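Local structure of tail protein, 43 kDa (3D37) at residues D180-R193 / W295-E307. The protein is of unknown function but is probably a hub component of a phage-type tail baseplate. Residues are numbered along the deposited sequence; the frame is centred on the assembly and turned at random.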
# COMPACT_ATOMS: atom_id res chain seq x y z
N ASP A 180 23.33 -38.79 0.65
CA ASP A 180 24.14 -39.46 1.63
C ASP A 180 23.78 -39.07 3.06
O ASP A 180 24.14 -37.98 3.51
CB ASP A 180 25.59 -39.15 1.40
CG ASP A 180 26.51 -39.99 2.26
OD1 ASP A 180 26.06 -41.02 2.82
OD2 ASP A 180 27.70 -39.61 2.36
N TYR A 181 23.09 -39.96 3.76
CA TYR A 181 22.65 -39.75 5.11
C TYR A 181 23.69 -40.12 6.19
O TYR A 181 23.40 -40.07 7.38
CB TYR A 181 21.33 -40.52 5.34
CG TYR A 181 20.26 -40.07 4.38
CD1 TYR A 181 19.69 -38.82 4.52
CD2 TYR A 181 19.83 -40.90 3.33
CE1 TYR A 181 18.73 -38.36 3.61
CE2 TYR A 181 18.84 -40.47 2.43
CZ TYR A 181 18.30 -39.17 2.58
OH TYR A 181 17.34 -38.69 1.72
N SER A 182 24.89 -40.54 5.76
CA SER A 182 26.02 -40.78 6.66
C SER A 182 26.70 -39.46 7.01
O SER A 182 27.19 -39.30 8.11
CB SER A 182 27.01 -41.80 6.03
OG SER A 182 27.77 -41.26 4.95
N SER A 183 26.67 -38.50 6.09
CA SER A 183 27.24 -37.17 6.32
C SER A 183 26.60 -36.47 7.53
O SER A 183 25.38 -36.27 7.55
CB SER A 183 27.07 -36.30 5.07
OG SER A 183 27.71 -36.91 3.95
N PRO A 184 27.41 -36.10 8.55
CA PRO A 184 26.89 -35.42 9.74
C PRO A 184 26.22 -34.09 9.40
O PRO A 184 26.65 -33.41 8.46
CB PRO A 184 28.15 -35.19 10.60
CG PRO A 184 29.15 -36.21 10.12
CD PRO A 184 28.87 -36.35 8.65
N PRO A 185 25.18 -33.72 10.15
CA PRO A 185 24.52 -32.44 9.82
C PRO A 185 25.54 -31.30 9.83
O PRO A 185 26.45 -31.34 10.62
CB PRO A 185 23.50 -32.27 10.95
CG PRO A 185 23.27 -33.67 11.47
CD PRO A 185 24.55 -34.40 11.30
N VAL A 186 25.37 -30.29 8.99
CA VAL A 186 26.40 -29.27 8.84
C VAL A 186 26.19 -28.12 9.75
O VAL A 186 27.09 -27.29 9.89
CB VAL A 186 26.51 -28.69 7.41
CG1 VAL A 186 26.99 -29.79 6.49
CG2 VAL A 186 25.19 -28.04 7.01
N ALA A 187 25.01 -28.06 10.35
CA ALA A 187 24.57 -26.93 11.12
C ALA A 187 23.40 -27.36 12.00
O ALA A 187 22.70 -28.32 11.69
CB ALA A 187 24.15 -25.79 10.20
N THR A 188 23.25 -26.65 13.12
CA THR A 188 22.10 -26.68 13.98
C THR A 188 21.47 -25.30 13.97
O THR A 188 22.09 -24.28 14.34
CB THR A 188 22.45 -27.05 15.40
OG1 THR A 188 22.94 -28.40 15.40
CG2 THR A 188 21.23 -26.94 16.29
N LEU A 189 20.23 -25.26 13.51
CA LEU A 189 19.47 -24.02 13.49
C LEU A 189 18.38 -24.12 14.55
O LEU A 189 17.81 -25.17 14.77
CB LEU A 189 18.86 -23.82 12.14
CG LEU A 189 19.82 -23.71 10.95
CD1 LEU A 189 18.99 -23.62 9.70
CD2 LEU A 189 20.76 -22.51 11.06
N CYS A 190 18.11 -23.02 15.21
CA CYS A 190 17.09 -23.02 16.25
C CYS A 190 16.25 -21.75 16.22
O CYS A 190 16.65 -20.70 15.70
CB CYS A 190 17.70 -23.28 17.66
SG CYS A 190 18.79 -21.99 18.38
N TRP A 191 15.03 -21.92 16.71
CA TRP A 191 14.03 -20.87 16.78
C TRP A 191 13.82 -20.52 18.23
O TRP A 191 13.58 -21.40 19.05
CB TRP A 191 12.69 -21.33 16.23
CG TRP A 191 11.63 -20.38 16.57
CD1 TRP A 191 10.86 -20.36 17.69
CD2 TRP A 191 11.26 -19.22 15.81
NE1 TRP A 191 10.03 -19.27 17.69
CE2 TRP A 191 10.25 -18.56 16.53
CE3 TRP A 191 11.70 -18.67 14.61
CZ2 TRP A 191 9.65 -17.39 16.07
CZ3 TRP A 191 11.10 -17.53 14.13
CH2 TRP A 191 10.09 -16.89 14.86
N SER A 192 13.87 -19.23 18.54
CA SER A 192 13.50 -18.74 19.86
C SER A 192 13.10 -17.26 19.87
O SER A 192 13.77 -16.42 19.28
CB SER A 192 14.65 -18.99 20.85
OG SER A 192 14.27 -18.54 22.13
N ARG A 193 12.00 -16.95 20.56
CA ARG A 193 11.58 -15.56 20.76
C ARG A 193 12.31 -14.86 21.89
O ARG A 193 12.12 -13.66 22.11
CB ARG A 193 10.08 -15.50 21.01
CG ARG A 193 9.26 -15.61 19.74
CD ARG A 193 7.94 -16.31 20.04
NE ARG A 193 7.19 -15.59 21.06
CZ ARG A 193 6.20 -16.08 21.80
NH1 ARG A 193 5.79 -17.34 21.70
NH2 ARG A 193 5.60 -15.29 22.68
N TRP A 295 25.02 -22.73 1.86
CA TRP A 295 23.85 -23.59 1.85
C TRP A 295 23.69 -24.15 0.43
O TRP A 295 23.82 -23.43 -0.54
CB TRP A 295 22.58 -22.83 2.27
CG TRP A 295 22.60 -22.26 3.62
CD1 TRP A 295 22.68 -20.94 3.94
CD2 TRP A 295 22.49 -22.95 4.86
NE1 TRP A 295 22.62 -20.77 5.27
CE2 TRP A 295 22.55 -21.99 5.87
CE3 TRP A 295 22.41 -24.30 5.22
CZ2 TRP A 295 22.48 -22.32 7.22
CZ3 TRP A 295 22.37 -24.62 6.54
CH2 TRP A 295 22.38 -23.65 7.52
N GLN A 296 23.43 -25.44 0.35
CA GLN A 296 23.40 -26.17 -0.91
C GLN A 296 22.58 -27.42 -0.69
O GLN A 296 22.75 -28.12 0.33
CB GLN A 296 24.83 -26.58 -1.27
CG GLN A 296 25.00 -27.20 -2.66
CD GLN A 296 24.75 -26.20 -3.78
OE1 GLN A 296 24.32 -26.60 -4.87
NE2 GLN A 296 25.04 -24.91 -3.55
N PRO A 297 21.71 -27.76 -1.68
CA PRO A 297 20.95 -29.03 -1.50
C PRO A 297 21.85 -30.22 -1.26
O PRO A 297 22.91 -30.27 -1.89
CB PRO A 297 20.17 -29.15 -2.82
CG PRO A 297 20.02 -27.71 -3.26
CD PRO A 297 21.33 -27.09 -2.92
N GLY A 298 21.44 -31.19 -0.41
CA GLY A 298 22.27 -32.36 -0.11
C GLY A 298 22.87 -32.33 1.28
O GLY A 298 23.26 -33.37 1.80
N LEU A 299 22.88 -31.15 1.88
CA LEU A 299 23.20 -30.98 3.30
C LEU A 299 22.07 -31.45 4.24
O LEU A 299 20.89 -31.47 3.86
CB LEU A 299 23.54 -29.52 3.61
CG LEU A 299 24.67 -28.92 2.80
CD1 LEU A 299 24.84 -27.49 3.11
CD2 LEU A 299 25.99 -29.76 3.08
N ARG A 300 22.46 -31.88 5.43
CA ARG A 300 21.50 -32.23 6.48
C ARG A 300 21.64 -31.18 7.57
O ARG A 300 22.74 -30.68 7.80
CB ARG A 300 21.71 -33.64 6.99
CG ARG A 300 21.36 -34.65 5.90
CD ARG A 300 21.89 -36.00 6.18
NE ARG A 300 21.23 -36.71 7.28
CZ ARG A 300 21.78 -37.00 8.44
NH1 ARG A 300 23.03 -36.64 8.72
NH2 ARG A 300 21.08 -37.67 9.35
N VAL A 301 20.50 -30.78 8.15
CA VAL A 301 20.42 -29.68 9.06
C VAL A 301 19.65 -30.13 10.31
O VAL A 301 18.52 -30.68 10.23
CB VAL A 301 19.73 -28.40 8.41
CG1 VAL A 301 19.79 -27.24 9.39
CG2 VAL A 301 20.40 -28.02 7.09
N HIS A 302 20.29 -29.98 11.47
CA HIS A 302 19.64 -30.23 12.73
C HIS A 302 18.81 -29.01 13.10
O HIS A 302 19.32 -27.87 13.14
CB HIS A 302 20.69 -30.57 13.80
CG HIS A 302 20.12 -30.83 15.15
ND1 HIS A 302 20.80 -30.52 16.31
CD2 HIS A 302 18.95 -31.38 15.54
CE1 HIS A 302 20.08 -30.90 17.35
NE2 HIS A 302 18.96 -31.43 16.91
N VAL A 303 17.52 -29.20 13.31
CA VAL A 303 16.62 -28.08 13.67
C VAL A 303 16.04 -28.25 15.06
O VAL A 303 15.53 -29.33 15.39
CB VAL A 303 15.45 -27.93 12.64
CG1 VAL A 303 14.47 -26.77 13.03
CG2 VAL A 303 16.01 -27.70 11.22
N ILE A 304 16.12 -27.18 15.87
CA ILE A 304 15.48 -27.14 17.19
C ILE A 304 14.47 -25.99 17.31
O ILE A 304 14.76 -24.81 17.06
CB ILE A 304 16.51 -27.10 18.37
CG1 ILE A 304 17.50 -28.25 18.25
CG2 ILE A 304 15.78 -27.18 19.77
CD1 ILE A 304 18.76 -28.02 19.09
N ASP A 305 13.25 -26.35 17.66
CA ASP A 305 12.23 -25.37 18.01
C ASP A 305 11.56 -25.88 19.27
O ASP A 305 10.68 -26.73 19.20
CB ASP A 305 11.23 -25.23 16.87
CG ASP A 305 10.21 -24.16 17.11
OD1 ASP A 305 10.02 -23.74 18.28
OD2 ASP A 305 9.62 -23.67 16.10
N ASP A 306 12.01 -25.39 20.42
CA ASP A 306 11.41 -25.76 21.71
C ASP A 306 9.92 -25.43 21.80
O ASP A 306 9.14 -26.24 22.28
CB ASP A 306 12.17 -25.13 22.88
CG ASP A 306 13.50 -25.86 23.19
OD1 ASP A 306 13.82 -26.88 22.56
OD2 ASP A 306 14.24 -25.40 24.09
N GLU A 307 9.52 -24.25 21.34
CA GLU A 307 8.08 -23.86 21.29
C GLU A 307 7.24 -24.95 20.64
O GLU A 307 6.22 -25.36 21.18
CB GLU A 307 7.86 -22.56 20.51
CG GLU A 307 8.05 -21.33 21.29
CD GLU A 307 8.04 -20.04 20.43
OE1 GLU A 307 7.35 -19.98 19.38
OE2 GLU A 307 8.77 -19.10 20.83
O HOH W 1 24.17 -34.89 3.82
O HOH W 2 23.51 -35.83 0.30
O HOH W 3 25.14 -32.79 5.79
O HOH W 4 14.29 -23.65 20.42
O HOH W 5 11.77 -21.86 21.39
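The guanidinium of Arg300 reaches into the loop before strand 187-191, where NH1 donates to Ser183 O at 2.7 Å through a bent bond (131° at the hydrogen). Tyr181 O sits over the centre of one guanidinium face, 3.6 Å from Arg300 CZ, while Arg300 NE meets the edge of the Tyr181 ring, whose plane stands 82° from the guanidinium; a bend at chi3 (71°) brings the guanidinium up against the carbonyls of Tyr181 and Ser183. Parallel pairing then takes over: Leu189 N donates to His302 O and Leu189 O accepts from Ile304 N, both at 2.8 Å. On one face of this pair, Thr188 OG1 lies 3.1 Å from His302 ND1, at the ring edge, in a hydrogen bond. NE2 of the same imidazole is bonded to Asp311, so both ring nitrogens are engaged and its rotation is fixed; Arg300 NH2 has a salt bridge to Asp338, and a disulfide ties Cys190 to Cys198. On the other face, Leu189 CD1 packs 3.7 Å from Val301 CG1 and also touches Trp295 CH2, which meets Ala187 CB as well. Where the two segments end, Arg193 NH1 and Glu307 OE2 form a salt bridge of 3.6 Å, and Trp191 carries cation-pi contacts from Lys80 and Lys82 of a second subunit. Strand 300-305 lies between 187-191 and antiparallel strand 310-324; Leu189 and Trp295 pack against strands 278-285 and 330-337.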